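Local atomic coordinates of 3-dehydroquinate dehydratase (Clostridium difficile, PDB entry 4H3D), a protein that catalyses the cis-dehydration of 3-dehydroquinate to 3-dehydroshikimate, the third step of the chorismate pathway, through an imine formed with an active-site lysine. Residues V24-K29 / D47-R52; W51-F56 / F83-V88; E156-R161 / L186-A191; L172-V177 / I205-S210. All blocks are in the same frame, centred on the assembly; numbering follows the deposited sequence.

Interactions 1, 2 and 4 each pair neighbouring parallel strands of one TIM-barrel sheet, whereas interaction 3 joins two helices of the outer layer. Along the chain, interaction 2 begins where interaction 1 ends, and the two share W51 and R52 of strand 48-52, their centres lying about 9 Å apart. Interactions 3 and 4 follow with alternating segments and centres about 10 Å apart; L188 of helix 182-199 packs on V177 of strand 172-177. Interaction 4 lies about 17 Å, centre to centre, from both interactions 1 and 2, yet R86 of interaction 2 and K174 reach the same bound ligand. The active site thus draws on a strand and the loop after another.

Interaction 1. Residues V24-K29 / D47-R52; sequences VPIIGK and DIIEWR
Four backbone hydrogen bonds tie V24 and I26 to I48, E50 and R52 in parallel register, with P25 facing E50. V24 N donates to I48 O and I26 N to E50 O, while E50 N and R52 N return bonds to V24 O and I26 O. The axes of strand parts 24-26 and 48-52 run 35° apart, consistent with barrel twist. I26 can be followed outward: its CB lies 3.8 Å from E50 O, then CG1 comes to 4.0 Å from I49 CG2, and CD1 closes on that same I49 CG2 at 3.7 Å. With chi1 at -71°, CG1 stands anti to the carbonyl carbon, and the other branch, CG2, turns to W51 CD1 at 4.2 Å. At the edge of the indole, in its plane, sits I26 O, 3.8 Å from W51 CD1. On the face bearing P25 and E50, P25 CB meets E50 OE1 at 3.6 Å, while E50 OE2 is hydrogen-bonded to T84 OG1. One water links the chain after strand 21-26 to the end of strand 48-52, accepting from W51 NE1 at 2.8 Å and donating to G28 O and R52 O. The chemistry therefore divides by face: I26, I49 and W51 form a largely apolar layer against helices 31-41 and 62-76, whereas E50 and R52, which with W51 bind 3-dehydroquinate, carry their polar groups on the other, where R52 is salt-bridged to D54.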
# COMPACT_ATOMS: atom_id res chain seq x y z
N VAL B 24 -3.56 0.57 -18.46
CA VAL B 24 -2.83 1.79 -18.77
C VAL B 24 -3.55 2.54 -19.88
O VAL B 24 -3.87 1.95 -20.91
CB VAL B 24 -1.40 1.46 -19.23
CG1 VAL B 24 -0.62 2.74 -19.45
CG2 VAL B 24 -0.70 0.56 -18.21
N PRO B 25 -3.82 3.85 -19.68
CA PRO B 25 -4.48 4.61 -20.73
C PRO B 25 -3.57 5.20 -21.81
O PRO B 25 -2.39 5.49 -21.57
CB PRO B 25 -5.14 5.78 -19.96
CG PRO B 25 -4.41 5.91 -18.74
CD PRO B 25 -3.80 4.57 -18.40
N ILE B 26 -4.17 5.37 -22.99
CA ILE B 26 -3.58 6.06 -24.13
C ILE B 26 -4.39 7.35 -24.19
O ILE B 26 -5.64 7.32 -24.23
CB ILE B 26 -3.75 5.26 -25.43
CG1 ILE B 26 -2.83 4.04 -25.38
CG2 ILE B 26 -3.43 6.14 -26.67
CD1 ILE B 26 -2.93 3.11 -26.59
N ILE B 27 -3.69 8.48 -24.17
CA ILE B 27 -4.35 9.78 -24.11
C ILE B 27 -3.96 10.73 -25.25
O ILE B 27 -4.15 11.94 -25.16
CB ILE B 27 -4.06 10.45 -22.74
CG1 ILE B 27 -2.56 10.64 -22.52
CG2 ILE B 27 -4.61 9.60 -21.60
CD1 ILE B 27 -2.24 11.46 -21.29
N GLY B 28 -3.43 10.15 -26.33
CA GLY B 28 -2.97 10.92 -27.49
C GLY B 28 -4.05 11.79 -28.11
O GLY B 28 -5.22 11.42 -28.14
N LYS B 29 -3.63 12.93 -28.65
CA LYS B 29 -4.54 13.90 -29.21
C LYS B 29 -4.83 13.63 -30.69
O LYS B 29 -5.84 14.10 -31.22
CB LYS B 29 -3.93 15.29 -29.04
CG LYS B 29 -4.88 16.31 -28.44
CD LYS B 29 -5.09 16.01 -26.94
CE LYS B 29 -6.11 16.96 -26.31
NZ LYS B 29 -7.45 16.89 -26.99
N ASP B 47 -1.93 -5.56 -18.46
CA ASP B 47 -2.99 -6.47 -18.78
C ASP B 47 -4.00 -5.91 -19.76
O ASP B 47 -4.46 -6.61 -20.64
CB ASP B 47 -3.68 -6.89 -17.48
CG ASP B 47 -2.74 -7.59 -16.53
OD1 ASP B 47 -2.23 -8.66 -16.91
OD2 ASP B 47 -2.51 -7.08 -15.41
N ILE B 48 -4.33 -4.64 -19.61
CA ILE B 48 -5.37 -4.01 -20.41
C ILE B 48 -4.92 -2.62 -20.81
O ILE B 48 -4.24 -1.93 -20.04
CB ILE B 48 -6.67 -3.86 -19.57
CG1 ILE B 48 -7.17 -5.23 -19.10
CG2 ILE B 48 -7.77 -3.10 -20.34
CD1 ILE B 48 -8.34 -5.16 -18.12
N ILE B 49 -5.29 -2.22 -22.01
CA ILE B 49 -5.02 -0.89 -22.51
C ILE B 49 -6.37 -0.16 -22.62
O ILE B 49 -7.34 -0.72 -23.10
CB ILE B 49 -4.33 -0.92 -23.87
CG1 ILE B 49 -2.90 -1.45 -23.72
CG2 ILE B 49 -4.31 0.47 -24.48
CD1 ILE B 49 -2.13 -1.64 -25.05
N GLU B 50 -6.41 1.07 -22.11
CA GLU B 50 -7.61 1.90 -22.19
C GLU B 50 -7.37 3.02 -23.18
O GLU B 50 -6.37 3.71 -23.09
CB GLU B 50 -7.93 2.53 -20.82
CG GLU B 50 -9.08 3.57 -20.86
CD GLU B 50 -9.35 4.23 -19.49
OE1 GLU B 50 -8.39 4.67 -18.83
OE2 GLU B 50 -10.54 4.31 -19.09
N TRP B 51 -8.26 3.18 -24.15
CA TRP B 51 -8.17 4.32 -25.04
C TRP B 51 -9.12 5.39 -24.53
O TRP B 51 -10.36 5.21 -24.56
CB TRP B 51 -8.47 3.95 -26.49
CG TRP B 51 -8.37 5.12 -27.43
CD1 TRP B 51 -7.62 6.25 -27.25
CD2 TRP B 51 -8.98 5.25 -28.73
NE1 TRP B 51 -7.77 7.10 -28.33
CE2 TRP B 51 -8.58 6.50 -29.26
CE3 TRP B 51 -9.82 4.44 -29.49
CZ2 TRP B 51 -9.00 6.95 -30.50
CZ3 TRP B 51 -10.23 4.90 -30.73
CH2 TRP B 51 -9.83 6.14 -31.22
N ARG B 52 -8.54 6.49 -24.02
CA ARG B 52 -9.29 7.64 -23.55
C ARG B 52 -9.53 8.50 -24.76
O ARG B 52 -8.79 9.44 -25.02
CB ARG B 52 -8.51 8.43 -22.49
CG ARG B 52 -8.61 7.87 -21.07
CD ARG B 52 -9.96 8.17 -20.47
NE ARG B 52 -10.21 9.62 -20.48
CZ ARG B 52 -9.84 10.45 -19.51
NH1 ARG B 52 -9.20 9.99 -18.44
NH2 ARG B 52 -10.11 11.76 -19.62
O HOH W 1 -6.89 9.59 -27.42

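Interaction 2. Residues W51-F56 / F83-V88; sequences WRVDFF and FTFRSV. With SHL (5-hydroxy-6-methyl-4-oxo-4H-pyran-2-carboxylic acid), chain I.
D54 OD1 takes two quite different donors at once: R86 N comes across from the other segment at 3.1 Å, from above the carboxylate plane, while R52 NE arrives at its syn lone pair at 2.8 Å. R52 NH2 bonds D54 OD2 in parallel, making a side-on, two-nitrogen salt bridge with each partner oxygen lying in the guanidinium plane. This double grip fixes how the two flat groups are turned. Over one guanidinium face of R52 lies R86 CB, 3.5 Å from R52 NE and displaced toward the rim; the opposite face carries F55 CE2. D54 CB in turn sits over the centre of the F85 ring, a CH-pi contact with CB 13° off the ring normal. The strand pairing ends here: T84 N bonds W51 O, and V53 N bonds T84 O as the chain bends into a 3-10 turn. At the apolar end, the edge of F83 points toward the face of W51 in an offset edge-to-face pair, planes 72° apart, and V53 CG1 touches F83 CZ at 3.6 Å. R86, its CG anti to the backbone N (chi1 -177°) and its chain bent beyond, donates a hydrogen bond from NH2 to SHL OAC, 3.2 Å away; salt bridges to D118 and E120 hold its guanidinium in place. The contact closes the unit of strand 48-52, helix 62-76 and strand 81-84, with W51 against helix 62-76, and F83 and F85 against helix 98-110.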
# COMPACT_ATOMS: atom_id res chain seq x y z
N TRP B 51 -8.26 3.18 -24.15
CA TRP B 51 -8.17 4.32 -25.04
C TRP B 51 -9.12 5.39 -24.53
O TRP B 51 -10.36 5.21 -24.56
CB TRP B 51 -8.47 3.95 -26.49
CG TRP B 51 -8.37 5.12 -27.43
CD1 TRP B 51 -7.62 6.25 -27.25
CD2 TRP B 51 -8.98 5.25 -28.73
NE1 TRP B 51 -7.77 7.10 -28.33
CE2 TRP B 51 -8.58 6.50 -29.26
CE3 TRP B 51 -9.82 4.44 -29.49
CZ2 TRP B 51 -9.00 6.95 -30.50
CZ3 TRP B 51 -10.23 4.90 -30.73
CH2 TRP B 51 -9.83 6.14 -31.22
N ARG B 52 -8.54 6.49 -24.02
CA ARG B 52 -9.29 7.64 -23.55
C ARG B 52 -9.53 8.50 -24.76
O ARG B 52 -8.79 9.44 -25.02
CB ARG B 52 -8.51 8.43 -22.49
CG ARG B 52 -8.61 7.87 -21.07
CD ARG B 52 -9.96 8.17 -20.47
NE ARG B 52 -10.21 9.62 -20.48
CZ ARG B 52 -9.84 10.45 -19.51
NH1 ARG B 52 -9.20 9.99 -18.44
NH2 ARG B 52 -10.11 11.76 -19.62
N VAL B 53 -10.60 8.16 -25.48
CA VAL B 53 -10.93 8.77 -26.75
C VAL B 53 -11.37 10.24 -26.64
O VAL B 53 -11.31 10.98 -27.62
CB VAL B 53 -12.01 7.92 -27.47
CG1 VAL B 53 -13.36 8.09 -26.79
CG2 VAL B 53 -12.09 8.27 -28.96
N ASP B 54 -11.79 10.67 -25.45
CA ASP B 54 -12.16 12.10 -25.26
C ASP B 54 -10.96 13.04 -25.50
O ASP B 54 -11.16 14.22 -25.71
CB ASP B 54 -12.78 12.36 -23.90
CG ASP B 54 -11.92 11.87 -22.77
OD1 ASP B 54 -11.80 10.62 -22.60
OD2 ASP B 54 -11.41 12.72 -22.02
N PHE B 55 -9.72 12.53 -25.46
CA PHE B 55 -8.52 13.35 -25.81
C PHE B 55 -8.33 13.46 -27.34
O PHE B 55 -7.67 14.39 -27.84
CB PHE B 55 -7.21 12.77 -25.24
CG PHE B 55 -7.02 12.98 -23.75
CD1 PHE B 55 -6.36 14.12 -23.27
CD2 PHE B 55 -7.42 12.01 -22.84
CE1 PHE B 55 -6.15 14.30 -21.90
CE2 PHE B 55 -7.22 12.19 -21.47
CZ PHE B 55 -6.58 13.33 -21.00
N PHE B 56 -8.86 12.50 -28.08
CA PHE B 56 -8.72 12.48 -29.54
C PHE B 56 -9.43 13.70 -30.16
O PHE B 56 -10.65 13.85 -30.01
CB PHE B 56 -9.26 11.17 -30.07
CG PHE B 56 -9.14 11.01 -31.56
CD1 PHE B 56 -7.92 11.18 -32.20
CD2 PHE B 56 -10.25 10.63 -32.31
CE1 PHE B 56 -7.81 11.02 -33.59
CE2 PHE B 56 -10.15 10.47 -33.72
CZ PHE B 56 -8.92 10.66 -34.34
N PHE B 83 -12.53 0.91 -24.18
CA PHE B 83 -12.87 2.16 -24.88
C PHE B 83 -13.60 3.04 -23.89
O PHE B 83 -14.61 2.63 -23.33
CB PHE B 83 -13.76 1.86 -26.07
CG PHE B 83 -14.11 3.06 -26.88
CD1 PHE B 83 -13.21 3.59 -27.76
CD2 PHE B 83 -15.37 3.64 -26.79
CE1 PHE B 83 -13.53 4.71 -28.54
CE2 PHE B 83 -15.69 4.75 -27.58
CZ PHE B 83 -14.77 5.28 -28.45
N THR B 84 -13.07 4.24 -23.64
CA THR B 84 -13.64 5.16 -22.66
C THR B 84 -13.73 6.60 -23.17
O THR B 84 -12.71 7.23 -23.43
CB THR B 84 -12.79 5.22 -21.34
OG1 THR B 84 -12.69 3.92 -20.74
CG2 THR B 84 -13.44 6.21 -20.31
N PHE B 85 -14.95 7.13 -23.30
CA PHE B 85 -15.13 8.56 -23.53
C PHE B 85 -15.53 9.11 -22.16
O PHE B 85 -16.64 8.86 -21.69
CB PHE B 85 -16.21 8.92 -24.56
CG PHE B 85 -16.32 10.42 -24.81
CD1 PHE B 85 -16.96 11.25 -23.91
CD2 PHE B 85 -15.72 10.99 -25.92
CE1 PHE B 85 -17.01 12.63 -24.13
CE2 PHE B 85 -15.78 12.34 -26.14
CZ PHE B 85 -16.42 13.16 -25.25
N ARG B 86 -14.59 9.79 -21.50
CA ARG B 86 -14.81 10.39 -20.18
C ARG B 86 -15.42 11.77 -20.39
O ARG B 86 -14.84 12.61 -21.05
CB ARG B 86 -13.47 10.48 -19.43
CG ARG B 86 -13.56 11.01 -18.02
CD ARG B 86 -14.46 10.16 -17.09
NE ARG B 86 -13.93 8.82 -16.83
CZ ARG B 86 -14.54 7.67 -17.13
NH1 ARG B 86 -15.76 7.65 -17.67
NH2 ARG B 86 -13.94 6.52 -16.82
N SER B 87 -16.62 11.98 -19.86
CA SER B 87 -17.30 13.26 -20.07
C SER B 87 -16.69 14.37 -19.21
O SER B 87 -16.02 14.11 -18.19
CB SER B 87 -18.81 13.13 -19.80
OG SER B 87 -19.07 13.16 -18.41
N VAL B 88 -16.91 15.60 -19.64
CA VAL B 88 -16.40 16.78 -18.96
C VAL B 88 -16.79 16.82 -17.50
O VAL B 88 -15.97 17.15 -16.65
CB VAL B 88 -16.87 18.07 -19.67
CG1 VAL B 88 -16.54 19.32 -18.82
CG2 VAL B 88 -16.24 18.18 -21.07
OAD SHL I . -6.17 6.24 -12.47
CAH SHL I . -6.91 7.23 -12.23
OAA SHL I . -6.45 8.25 -11.66
CAK SHL I . -8.29 7.17 -12.64
OAG SHL I . -8.76 5.98 -13.29
CAF SHL I . -10.04 5.97 -13.87
CAL SHL I . -10.42 4.89 -14.60
CAJ SHL I . -10.78 7.10 -13.76
OAC SHL I . -11.99 7.14 -14.31
CAI SHL I . -10.32 8.19 -13.07
CAE SHL I . -9.10 8.23 -12.52
OAB SHL I . -11.09 9.26 -12.94

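Interaction 3. Residues E156-R161 / L186-A191; sequences EEIVSR and LVLLEA
The segments of helices 155-167 and 182-199 pass with axes 9.4 Å apart at 45°, their nearest CA atoms being those of V159 and A191, 6.1 Å apart. A191 presents only its methyl, and I158 carries most of the contact. Its CB lies 3.8 Å from A191 CB, and its CG2, anti to the backbone N, reaches that same methyl at 3.7 Å. The other branch extends past it: CG1 stands anti to the carbonyl carbon (chi1 -66°), and chi2 near 170° continues the chain to CD1, which lies 4.0 Å from A191 CB and 4.3 Å from L188 CD2. V187 CG1 marks a looser limit at 4.5 Å from I158 CD1. The small alanine is therefore flanked along one branched side chain, from CB to its tip. V159 adds a lighter touch one residue on, with CG2 at 3.9 Å from A191 O. All four pairs of side chains are apolar, so the contact rests on van der Waals packing between largely buried groups. V159 also packs on M195 and Y199 farther along helix 182-199, extending the seam in that direction. Strand 172-177 lies between these helices in the chain, and L188 packs on V177 of that strand and on S216 of helix 215-218. E190 OE1 forms a salt bridge with K183 of the second subunit, placing helix 182-199 at the dimer interface.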
# COMPACT_ATOMS: atom_id res chain seq x y z
N GLU B 156 -21.78 3.58 3.06
CA GLU B 156 -23.07 3.10 2.56
C GLU B 156 -23.45 3.73 1.22
O GLU B 156 -24.11 3.08 0.42
CB GLU B 156 -24.19 3.21 3.62
CG GLU B 156 -24.12 4.40 4.52
CD GLU B 156 -23.06 4.25 5.62
OE1 GLU B 156 -23.14 3.29 6.44
OE2 GLU B 156 -22.15 5.10 5.68
N GLU B 157 -23.03 4.99 0.98
CA GLU B 157 -23.28 5.64 -0.31
C GLU B 157 -22.47 4.96 -1.39
O GLU B 157 -22.97 4.68 -2.47
CB GLU B 157 -22.90 7.12 -0.27
CG GLU B 157 -23.68 7.96 0.71
CD GLU B 157 -23.22 9.40 0.69
OE1 GLU B 157 -23.48 10.09 -0.33
OE2 GLU B 157 -22.61 9.83 1.69
N ILE B 158 -21.20 4.70 -1.11
CA ILE B 158 -20.32 4.01 -2.08
C ILE B 158 -20.92 2.62 -2.41
O ILE B 158 -21.10 2.27 -3.59
CB ILE B 158 -18.89 3.90 -1.54
CG1 ILE B 158 -18.27 5.29 -1.40
CG2 ILE B 158 -18.01 3.05 -2.49
CD1 ILE B 158 -16.96 5.30 -0.66
N VAL B 159 -21.28 1.87 -1.38
CA VAL B 159 -21.88 0.55 -1.59
C VAL B 159 -23.19 0.66 -2.39
O VAL B 159 -23.45 -0.17 -3.26
CB VAL B 159 -22.12 -0.21 -0.25
CG1 VAL B 159 -22.94 -1.48 -0.50
CG2 VAL B 159 -20.79 -0.56 0.42
N SER B 160 -24.00 1.70 -2.12
CA SER B 160 -25.28 1.87 -2.82
C SER B 160 -25.07 2.13 -4.32
O SER B 160 -25.82 1.62 -5.16
CB SER B 160 -26.18 2.98 -2.17
OG SER B 160 -25.70 4.30 -2.41
N ARG B 161 -24.04 2.91 -4.66
CA ARG B 161 -23.75 3.18 -6.06
C ARG B 161 -23.23 1.93 -6.76
O ARG B 161 -23.65 1.63 -7.87
CB ARG B 161 -22.77 4.32 -6.20
CG ARG B 161 -23.36 5.61 -5.72
CD ARG B 161 -22.50 6.78 -6.06
NE ARG B 161 -22.94 7.93 -5.30
CZ ARG B 161 -22.29 9.08 -5.22
NH1 ARG B 161 -21.18 9.27 -5.91
NH2 ARG B 161 -22.78 10.05 -4.47
N LEU B 186 -9.28 5.33 3.94
CA LEU B 186 -9.67 4.10 4.63
C LEU B 186 -11.16 3.78 4.40
O LEU B 186 -11.53 2.61 4.27
CB LEU B 186 -9.32 4.18 6.13
CG LEU B 186 -7.82 4.39 6.46
CD1 LEU B 186 -7.59 4.44 7.96
CD2 LEU B 186 -6.96 3.30 5.83
N VAL B 187 -12.01 4.80 4.35
CA VAL B 187 -13.46 4.58 4.07
C VAL B 187 -13.67 3.93 2.69
O VAL B 187 -14.45 2.95 2.54
CB VAL B 187 -14.24 5.90 4.16
CG1 VAL B 187 -15.68 5.74 3.60
CG2 VAL B 187 -14.25 6.42 5.63
N LEU B 188 -12.96 4.44 1.69
CA LEU B 188 -13.01 3.87 0.34
C LEU B 188 -12.60 2.39 0.39
O LEU B 188 -13.29 1.52 -0.18
CB LEU B 188 -12.10 4.66 -0.62
CG LEU B 188 -12.04 4.23 -2.10
CD1 LEU B 188 -11.10 3.03 -2.34
CD2 LEU B 188 -13.46 3.96 -2.67
N LEU B 189 -11.52 2.10 1.12
CA LEU B 189 -11.07 0.70 1.27
C LEU B 189 -12.07 -0.15 2.05
O LEU B 189 -12.30 -1.32 1.71
CB LEU B 189 -9.67 0.65 1.91
CG LEU B 189 -8.51 1.20 1.06
CD1 LEU B 189 -7.19 1.08 1.85
CD2 LEU B 189 -8.40 0.48 -0.29
N GLU B 190 -12.66 0.42 3.10
CA GLU B 190 -13.68 -0.28 3.90
C GLU B 190 -14.93 -0.62 3.06
O GLU B 190 -15.48 -1.73 3.14
CB GLU B 190 -14.09 0.57 5.11
CG GLU B 190 -15.09 -0.15 6.05
CD GLU B 190 -15.68 0.77 7.12
OE1 GLU B 190 -16.31 0.24 8.07
OE2 GLU B 190 -15.53 2.01 7.00
N ALA B 191 -15.38 0.36 2.28
CA ALA B 191 -16.52 0.20 1.38
C ALA B 191 -16.22 -0.86 0.34
O ALA B 191 -17.05 -1.72 0.05
CB ALA B 191 -16.86 1.53 0.71

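Interaction 4. Residues L172-V177 / I205-S210; sequences LPKIAV and ITMSMS. With SHL (5-hydroxy-6-methyl-4-oxo-4H-pyran-2-carboxylic acid), chain I.
K174 and I205 open a parallel pairing in which five backbone hydrogen bonds, from I205 N to P173 O through M209 N to V177 O, join the segments; the axes of strands 172-177 and 205-208 lie 5° apart. K174 sends its side chain out fully extended: chi1 at 174° sets CG anti to the backbone N, and the chain stays extended beyond. CG passes I205 CG2 at 3.8 Å, the two side chains crossing obliquely, and NZ ends covalently joined to SHL CAL at 1.4 Å. M207 follows on the same face in a different shape. In one of its two modelled conformers, a placement to be read with caution, chi1 of 74° holds CG between the backbone N and the carbonyl carbon, where it rests on A176 CB at 3.6 Å; chi3 then bends the chain, and SD approaches SHL CAK to 3.3 Å. The small A176 also meets the sulphur of M209, whose own bent chain returns CE to 3.7 Å from V177 O. On the opposite face, I175 CG2 and T206 CG2 touch at 3.9 Å, and T206 OG1 bonds T192 of helix 182-199. L172 CB meets I205 CD1 where the pairing begins. H147, R217 and Q240 hydrogen-bond to the ligand around this site. A Schiff-base lysine pointing from mid-strand into the barrel's interior is typical of class I aldolase-type TIM barrels; K174, which plays that part in catalysis, is here bonded instead to the methyl-position carbon of the comenic acid derivative.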
# COMPACT_ATOMS: atom_id res chain seq x y z
N LEU B 172 -18.51 -4.75 -14.57
CA LEU B 172 -17.49 -4.24 -13.65
C LEU B 172 -17.83 -2.84 -13.13
O LEU B 172 -17.50 -1.83 -13.78
CB LEU B 172 -16.12 -4.17 -14.37
CG LEU B 172 -15.49 -5.49 -14.85
CD1 LEU B 172 -14.29 -5.20 -15.77
CD2 LEU B 172 -15.09 -6.38 -13.67
N PRO B 173 -18.52 -2.76 -11.99
CA PRO B 173 -18.77 -1.47 -11.36
C PRO B 173 -17.46 -0.78 -11.01
O PRO B 173 -16.52 -1.44 -10.53
CB PRO B 173 -19.49 -1.85 -10.07
CG PRO B 173 -20.11 -3.14 -10.33
CD PRO B 173 -19.20 -3.86 -11.30
N LYS B 174 -17.38 0.53 -11.24
CA LYS B 174 -16.18 1.28 -10.96
C LYS B 174 -16.50 2.57 -10.26
O LYS B 174 -17.38 3.32 -10.70
CB LYS B 174 -15.43 1.61 -12.25
CG LYS B 174 -14.19 2.54 -12.04
CD LYS B 174 -13.54 2.90 -13.33
CE LYS B 174 -12.34 3.81 -13.09
NZ LYS B 174 -11.69 4.24 -14.37
N ILE B 175 -15.78 2.86 -9.19
CA ILE B 175 -15.94 4.12 -8.49
C ILE B 175 -14.61 4.71 -8.11
O ILE B 175 -13.69 4.01 -7.67
CB ILE B 175 -16.92 4.05 -7.27
CG1 ILE B 175 -17.36 5.47 -6.88
CG2 ILE B 175 -16.32 3.32 -6.08
CD1 ILE B 175 -18.52 5.51 -5.91
N ALA B 176 -14.48 6.01 -8.36
CA ALA B 176 -13.28 6.77 -8.03
C ALA B 176 -13.71 7.99 -7.21
O ALA B 176 -14.58 8.76 -7.64
CB ALA B 176 -12.54 7.21 -9.30
N VAL B 177 -13.11 8.16 -6.04
CA VAL B 177 -13.48 9.24 -5.12
C VAL B 177 -12.25 10.02 -4.66
O VAL B 177 -11.12 9.53 -4.76
CB VAL B 177 -14.25 8.69 -3.91
CG1 VAL B 177 -15.55 8.01 -4.38
CG2 VAL B 177 -13.39 7.71 -3.09
N ILE B 205 -14.19 -2.38 -9.22
CA ILE B 205 -13.04 -1.53 -9.39
C ILE B 205 -13.23 -0.28 -8.54
O ILE B 205 -14.23 0.42 -8.69
CB ILE B 205 -12.93 -1.05 -10.86
CG1 ILE B 205 -12.89 -2.23 -11.83
CG2 ILE B 205 -11.71 -0.12 -11.05
CD1 ILE B 205 -13.21 -1.82 -13.32
N THR B 206 -12.29 0.00 -7.65
CA THR B 206 -12.39 1.19 -6.81
C THR B 206 -11.06 1.85 -6.63
O THR B 206 -10.00 1.16 -6.69
CB THR B 206 -12.88 0.88 -5.38
OG1 THR B 206 -11.86 0.14 -4.66
CG2 THR B 206 -14.20 0.07 -5.43
N MET B 207 -11.07 3.16 -6.43
CA MET B 207 -9.86 3.90 -6.13
C MET B 207 -10.14 5.19 -5.39
O MET B 207 -11.24 5.76 -5.48
CB MET B 207 -9.07 4.24 -7.40
CG MET B 207 -9.67 5.34 -8.23
SD MET B 207 -8.70 5.65 -9.72
CE MET B 207 -8.82 4.06 -10.54
N SER B 208 -9.14 5.60 -4.63
CA SER B 208 -9.13 6.84 -3.90
C SER B 208 -8.03 7.59 -4.63
O SER B 208 -6.90 7.12 -4.73
CB SER B 208 -8.74 6.61 -2.43
OG SER B 208 -8.77 7.83 -1.72
N MET B 209 -8.37 8.75 -5.16
CA MET B 209 -7.46 9.54 -5.96
C MET B 209 -6.50 10.39 -5.10
O MET B 209 -6.57 10.35 -3.88
CB MET B 209 -8.27 10.42 -6.92
CG MET B 209 -9.14 9.61 -7.91
SD MET B 209 -10.08 10.65 -9.07
CE MET B 209 -11.25 11.42 -7.96
N SER B 210 -5.59 11.11 -5.78
CA SER B 210 -4.55 11.97 -5.16
C SER B 210 -3.42 11.13 -4.53
O SER B 210 -3.54 9.91 -4.40
CB SER B 210 -5.13 12.93 -4.12
OG SER B 210 -5.31 12.29 -2.87
OAD SHL I . -6.17 6.24 -12.47
CAH SHL I . -6.91 7.23 -12.23
OAA SHL I . -6.45 8.25 -11.66
CAK SHL I . -8.29 7.17 -12.64
OAG SHL I . -8.76 5.98 -13.29
CAF SHL I . -10.04 5.97 -13.87
CAL SHL I . -10.42 4.89 -14.60
CAJ SHL I . -10.78 7.10 -13.76
OAC SHL I . -11.99 7.14 -14.31
CAI SHL I . -10.32 8.19 -13.07
CAE SHL I . -9.10 8.23 -12.52
OAB SHL I . -11.09 9.26 -12.94